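PDB 4RU0: putative branched-chain amino acid ABC transporter, periplasmic branched-chain amino acid-binding protein from Pseudomonas protegens Pf-5, which probably binds a small solute, perhaps a branched-chain amino acid, in the periplasm and hands it to an ABC importer. Local coordinates for residues 77-82 and 99-104; 225-230 and 251-256. All coordinates share one frame; numbering follows the deposited sequence.

Interaction 1 of 2, residues 77-82 and 99-104; sequences VWQECE and NGLDGA
Val77 and Gln79 on strand 76-82 meet Leu101 and Ala104 in a largely apolar side-chain contact between the strand and a tight turn, with no hydrogen bond crossing it. The strand closes a beta-alpha-beta crossover (strand 34-40, helix 47-67, strand 76-82) of the alpha/beta periplasmic binding protein fold, and the turn lies in the loop that follows helix 87-97. Residues 101-104 form a type I' beta turn closed by a reciprocal pair of backbone hydrogen bonds, Leu101 N to Ala104 O at 2.9 Å and Ala104 N to Leu101 O at 3.1 Å. Its backbone keeps well back from the strand: the CA atoms of Val77 and Ala104 are 7.9 Å apart, and side chains fill the space between. Val77 CG1, lodged between its backbone N and carbonyl carbon (chi1 55°), reaches the methyl of Ala104 at 3.9 Å. Leu101 and Ala104 also rest on Phe35 of the neighbouring strand, so the turn packs across side chains of both strands. Cys81 forms a disulfide with Cys93, tying the strand to the helix that leads into this loop. Gln79 runs out fully extended and crosses Leu101 at about a right angle, its aliphatic part against one leucine methyl, with CB to Leu101 CD2 at 3.8 Å, and its amide end against the isobutyl fork, where OE1 lies 3.2 Å from Leu101 CD1.

Interaction 2 of 2, residues 225-230 and 251-256; sequences AQWRQI and VKTAAR
The indole of Trp227 is laid against Thr253 and Ala254, and those three residues carry the contact between helix 224-233 and helix 246-256 here. The Ala254 methyl sits over the six-membered ring, CB lying 3.6 Å from its centroid and only 14° off the ring normal, which is the geometry of a CH-pi contact. Its nearest ring atom is CZ3, with Ala254 CB to Trp227 CZ3 at 3.5 Å. The helix backbone at Thr253 and Ala254 also lies against the ring, and the CA atoms of Trp227 and Ala254 are 6.2 Å apart, a close approach consistent with the small side chain. Thr253 takes the five-membered end instead: its CG2 is 3.5 Å from Trp227 CD1 and 3.8 Å from Trp227 CB, so the methyl packs where the ring leaves its own helix. The other face of the indole is taken by Ile230, one helical turn on, whose CD1 stands 3.5 Å above the ring plane; the ring is thus clamped between methyls of both helices. These helices belong to successive beta-alpha-beta units of the Rossmann-like sheet, one leading into strand 237-241 and the other leaving it, and Trp227 reaches down between them to Leu186 and Ile264 on the strands beneath. Trp227 NE1 hydrogen-bonds to Gln223 OE1, which satisfies the nitrogen of a buried ring and probably helps fix its rotation. Trading the tryptophan for an alanine is likely to open a gap between the helices and leave Gln223 OE1 without this donor. Thr253 is positioned similarly: CG2, anti to its backbone N, is left to face Trp227, while OG1, beside that N (chi1 -51°), bonds to Val249 O within its own helix.

Interaction 1 and interaction 2 lie on opposite sides of the chain's centre, their own centres about 47 Å apart and their nearest atoms about 27 Å apart; they do not touch, and the strand and loop of one and the helices of the other are distinct elements. Neither contains a cross-segment hydrogen bond, and their buried areas are nearly equal, 180 and 172 Å². The difference is in burial and partners. Residues 77-82 and 99-104 pair a strand with a loop at a partly exposed margin, where aliphatic groups meet one another and a polar amide. Residues 225-230 and 251-256 join two helices flanking the seven-stranded sheet, and there, in a buried setting, one methyl lies over an aromatic face and another packs beside its five-membered end.

Interaction 1 of 2, residues 77-82 and 99-104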
loop_
_atom_site.group_PDB
_atom_site.type_symbol
_atom_site.label_atom_id
_atom_site.label_comp_id
_atom_site.label_asym_id
_atom_site.label_seq_id
_atom_site.Cartn_x
_atom_site.Cartn_y
_atom_site.Cartn_z
ATOM N N VAL A 77 18.743 12.908 6.304
ATOM C CA VAL A 77 18.426 14.198 5.709
ATOM C C VAL A 77 17.424 13.981 4.580
ATOM O O VAL A 77 17.536 13.021 3.820
ATOM C CB VAL A 77 19.699 14.924 5.193
ATOM C CG1 VAL A 77 20.467 14.050 4.222
ATOM C CG2 VAL A 77 19.347 16.264 4.563
ATOM N N TRP A 78 16.430 14.857 4.487
ATOM C CA TRP A 78 15.408 14.714 3.463
ATOM C C TRP A 78 15.069 16.044 2.802
ATOM O O TRP A 78 15.314 17.113 3.365
ATOM C CB TRP A 78 14.141 14.095 4.055
ATOM C CG TRP A 78 13.518 14.908 5.152
ATOM C CD1 TRP A 78 12.579 15.893 5.017
ATOM C CD2 TRP A 78 13.783 14.797 6.555
ATOM N NE1 TRP A 78 12.248 16.404 6.249
ATOM C CE2 TRP A 78 12.972 15.747 7.210
ATOM C CE3 TRP A 78 14.625 13.985 7.321
ATOM C CZ2 TRP A 78 12.981 15.908 8.593
ATOM C CZ3 TRP A 78 14.633 14.146 8.695
ATOM C CH2 TRP A 78 13.816 15.100 9.316
ATOM N N GLN A 79 14.508 15.959 1.601
ATOM C CA GLN A 79 14.063 17.134 0.868
ATOM C C GLN A 79 12.854 16.778 0.015
ATOM O O GLN A 79 12.740 15.657 -0.478
ATOM C CB GLN A 79 15.188 17.697 -0.009
ATOM C CG GLN A 79 14.881 19.077 -0.587
ATOM C CD GLN A 79 16.029 19.651 -1.396
ATOM O OE1 GLN A 79 16.771 18.921 -2.054
ATOM N NE2 GLN A 79 16.181 20.970 -1.348
ATOM N N GLU A 80 11.950 17.734 -0.148
ATOM C CA GLU A 80 10.743 17.513 -0.924
ATOM C C GLU A 80 10.865 18.052 -2.340
ATOM O O GLU A 80 11.446 19.114 -2.569
ATOM C CB GLU A 80 9.543 18.159 -0.234
ATOM C CG GLU A 80 8.649 17.181 0.493
ATOM C CD GLU A 80 7.603 17.872 1.345
ATOM O OE1 GLU A 80 6.448 18.012 0.887
ATOM O OE2 GLU A 80 7.937 18.275 2.478
ATOM N N CYS A 81 10.309 17.310 -3.288
ATOM C CA CYS A 81 10.182 17.779 -4.657
ATOM C C CYS A 81 8.717 17.654 -5.068
ATOM O O CYS A 81 8.098 16.612 -4.861
ATOM C CB CYS A 81 11.090 16.982 -5.595
ATOM S SG CYS A 81 10.982 17.446 -7.345
ATOM N N GLU A 82 8.161 18.723 -5.627
ATOM C CA GLU A 82 6.753 18.741 -6.006
ATOM C C GLU A 82 6.498 17.934 -7.277
ATOM O O GLU A 82 7.069 18.220 -8.328
ATOM C CB GLU A 82 6.274 20.180 -6.193
ATOM C CG GLU A 82 4.803 20.303 -6.552
ATOM C CD GLU A 82 3.882 19.714 -5.490
ATOM O OE1 GLU A 82 4.208 19.799 -4.283
ATOM O OE2 GLU A 82 2.829 19.165 -5.873
ATOM N N ASN A 99 20.888 11.183 -7.848
ATOM C CA ASN A 99 22.317 11.326 -7.607
ATOM C C ASN A 99 22.642 11.777 -6.187
ATOM O O ASN A 99 23.812 11.879 -5.819
ATOM C CB ASN A 99 22.925 12.295 -8.615
ATOM C CG ASN A 99 23.000 11.705 -10.000
ATOM O OD1 ASN A 99 23.534 10.611 -10.193
ATOM N ND2 ASN A 99 22.439 12.411 -10.974
ATOM N N GLY A 100 21.605 12.037 -5.395
ATOM C CA GLY A 100 21.777 12.409 -4.004
ATOM C C GLY A 100 21.499 13.875 -3.741
ATOM O O GLY A 100 21.103 14.606 -4.647
ATOM N N LEU A 101 21.697 14.304 -2.496
ATOM C CA LEU A 101 21.521 15.707 -2.124
ATOM C C LEU A 101 22.736 16.235 -1.370
ATOM O O LEU A 101 22.978 15.851 -0.224
ATOM C CB LEU A 101 20.264 15.898 -1.271
ATOM C CG LEU A 101 20.088 17.310 -0.699
ATOM C CD1 LEU A 101 19.930 18.334 -1.817
ATOM C CD2 LEU A 101 18.919 17.387 0.275
ATOM N N ASP A 102 23.494 17.114 -2.028
ATOM C CA ASP A 102 24.678 17.747 -1.446
ATOM C C ASP A 102 25.639 16.728 -0.843
ATOM O O ASP A 102 26.187 16.952 0.234
ATOM C CB ASP A 102 24.269 18.773 -0.383
ATOM C CG ASP A 102 23.487 19.939 -0.967
ATOM O OD1 ASP A 102 23.858 20.413 -2.061
ATOM O OD2 ASP A 102 22.504 20.380 -0.332
ATOM N N GLY A 103 25.832 15.610 -1.539
ATOM C CA GLY A 103 26.735 14.565 -1.085
ATOM C C GLY A 103 26.048 13.305 -0.576
ATOM O O GLY A 103 26.526 12.192 -0.818
ATOM N N ALA A 104 24.932 13.471 0.130
ATOM C CA ALA A 104 24.224 12.337 0.730
ATOM C C ALA A 104 23.525 11.477 -0.324
ATOM O O ALA A 104 22.707 11.983 -1.090
ATOM C CB ALA A 104 23.221 12.830 1.753
#

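Interaction 2 of 2, residues 225-230 and 251-256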
loop_
_atom_site.group_PDB
_atom_site.type_symbol
_atom_site.label_atom_id
_atom_site.label_comp_id
_atom_site.label_asym_id
_atom_site.label_seq_id
_atom_site.Cartn_x
_atom_site.Cartn_y
_atom_site.Cartn_z
ATOM N N ALA A 225 -26.709 0.970 -13.660
ATOM C CA ALA A 225 -26.764 -0.331 -14.318
ATOM C C ALA A 225 -26.068 -1.373 -13.454
ATOM O O ALA A 225 -26.595 -2.467 -13.237
ATOM C CB ALA A 225 -26.134 -0.264 -15.695
ATOM N N GLN A 226 -24.891 -1.012 -12.956
ATOM C CA GLN A 226 -24.107 -1.887 -12.102
ATOM C C GLN A 226 -24.891 -2.331 -10.865
ATOM O O GLN A 226 -24.992 -3.529 -10.576
ATOM C CB GLN A 226 -22.805 -1.191 -11.680
ATOM C CG GLN A 226 -21.768 -1.039 -12.797
ATOM C CD GLN A 226 -22.056 0.116 -13.742
ATOM O OE1 GLN A 226 -23.078 0.798 -13.629
ATOM N NE2 GLN A 226 -21.146 0.343 -14.677
ATOM N N TRP A 227 -25.469 -1.375 -10.145
ATOM C CA TRP A 227 -26.156 -1.713 -8.901
ATOM C C TRP A 227 -27.549 -2.290 -9.145
ATOM O O TRP A 227 -28.119 -2.933 -8.265
ATOM C CB TRP A 227 -26.211 -0.491 -7.986
ATOM C CG TRP A 227 -24.860 -0.235 -7.408
ATOM C CD1 TRP A 227 -23.931 0.672 -7.845
ATOM C CD2 TRP A 227 -24.250 -0.948 -6.331
ATOM N NE1 TRP A 227 -22.790 0.584 -7.085
ATOM C CE2 TRP A 227 -22.959 -0.404 -6.149
ATOM C CE3 TRP A 227 -24.672 -1.986 -5.494
ATOM C CZ2 TRP A 227 -22.089 -0.865 -5.162
ATOM C CZ3 TRP A 227 -23.805 -2.444 -4.515
ATOM C CH2 TRP A 227 -22.528 -1.881 -4.357
ATOM N N ARG A 228 -28.084 -2.083 -10.346
ATOM C CA ARG A 228 -29.301 -2.774 -10.766
ATOM C C ARG A 228 -28.974 -4.251 -10.965
ATOM O O ARG A 228 -29.739 -5.132 -10.589
ATOM C CB ARG A 228 -29.866 -2.154 -12.050
ATOM C CG ARG A 228 -31.029 -2.893 -12.653
ATOM C CD ARG A 228 -31.668 -2.091 -13.791
ATOM N NE ARG A 228 -30.811 -2.031 -14.975
ATOM C CZ ARG A 228 -30.174 -0.942 -15.404
ATOM N NH1 ARG A 228 -30.290 0.212 -14.754
ATOM N NH2 ARG A 228 -29.427 -1.005 -16.501
ATOM N N GLN A 229 -27.814 -4.513 -11.549
ATOM C CA GLN A 229 -27.357 -5.878 -11.723
ATOM C C GLN A 229 -27.131 -6.552 -10.368
ATOM O O GLN A 229 -27.527 -7.700 -10.159
ATOM C CB GLN A 229 -26.077 -5.912 -12.545
ATOM C CG GLN A 229 -25.470 -7.298 -12.666
ATOM C CD GLN A 229 -24.232 -7.306 -13.537
ATOM O OE1 GLN A 229 -23.988 -6.366 -14.291
ATOM N NE2 GLN A 229 -23.432 -8.364 -13.426
ATOM N N ILE A 230 -26.504 -5.822 -9.451
ATOM C CA ILE A 230 -26.185 -6.348 -8.132
ATOM C C ILE A 230 -27.449 -6.642 -7.328
ATOM O O ILE A 230 -27.512 -7.650 -6.623
ATOM C CB ILE A 230 -25.270 -5.369 -7.364
ATOM C CG1 ILE A 230 -23.850 -5.440 -7.933
ATOM C CG2 ILE A 230 -25.262 -5.673 -5.874
ATOM C CD1 ILE A 230 -22.956 -4.284 -7.518
ATOM N N VAL A 251 -21.231 3.740 -3.048
ATOM C CA VAL A 251 -21.907 3.557 -1.774
ATOM C C VAL A 251 -23.300 4.198 -1.788
ATOM O O VAL A 251 -24.281 3.553 -1.403
ATOM C CB VAL A 251 -21.063 4.124 -0.625
ATOM C CG1 VAL A 251 -21.752 3.899 0.698
ATOM C CG2 VAL A 251 -19.690 3.463 -0.623
ATOM N N LYS A 252 -23.383 5.447 -2.248
ATOM C CA LYS A 252 -24.659 6.147 -2.387
ATOM C C LYS A 252 -25.654 5.364 -3.239
ATOM O O LYS A 252 -26.848 5.305 -2.933
ATOM C CB LYS A 252 -24.470 7.525 -3.019
ATOM C CG LYS A 252 -23.876 8.600 -2.140
ATOM C CD LYS A 252 -23.733 9.883 -2.955
ATOM C CE LYS A 252 -22.997 10.969 -2.196
ATOM N NZ LYS A 252 -22.668 12.126 -3.083
ATOM N N THR A 253 -25.158 4.789 -4.325
ATOM C CA THR A 253 -26.021 4.075 -5.250
ATOM C C THR A 253 -26.463 2.752 -4.634
ATOM O O THR A 253 -27.621 2.352 -4.772
ATOM C CB THR A 253 -25.320 3.831 -6.595
ATOM O OG1 THR A 253 -24.789 5.071 -7.073
ATOM C CG2 THR A 253 -26.300 3.288 -7.624
ATOM N N ALA A 254 -25.540 2.085 -3.944
ATOM C CA ALA A 254 -25.853 0.841 -3.250
ATOM C C ALA A 254 -27.027 1.042 -2.291
ATOM O O ALA A 254 -27.968 0.246 -2.272
ATOM C CB ALA A 254 -24.633 0.327 -2.497
ATOM N N ALA A 255 -26.968 2.112 -1.502
ATOM C CA ALA A 255 -28.028 2.405 -0.544
ATOM C C ALA A 255 -29.334 2.696 -1.274
ATOM O O ALA A 255 -30.402 2.261 -0.850
ATOM C CB ALA A 255 -27.641 3.569 0.341
ATOM N N ARG A 256 -29.235 3.418 -2.385
ATOM C CA ARG A 256 -30.397 3.696 -3.214
ATOM C C ARG A 256 -31.064 2.404 -3.689
ATOM O O ARG A 256 -32.291 2.285 -3.668
ATOM C CB ARG A 256 -30.003 4.563 -4.406
ATOM C CG ARG A 256 -31.076 4.654 -5.485
ATOM C CD ARG A 256 -30.779 5.774 -6.462
ATOM N NE ARG A 256 -31.254 7.061 -5.970
ATOM C CZ ARG A 256 -32.425 7.598 -6.302
ATOM N NH1 ARG A 256 -32.783 8.776 -5.803
ATOM N NH2 ARG A 256 -33.238 6.961 -7.135
#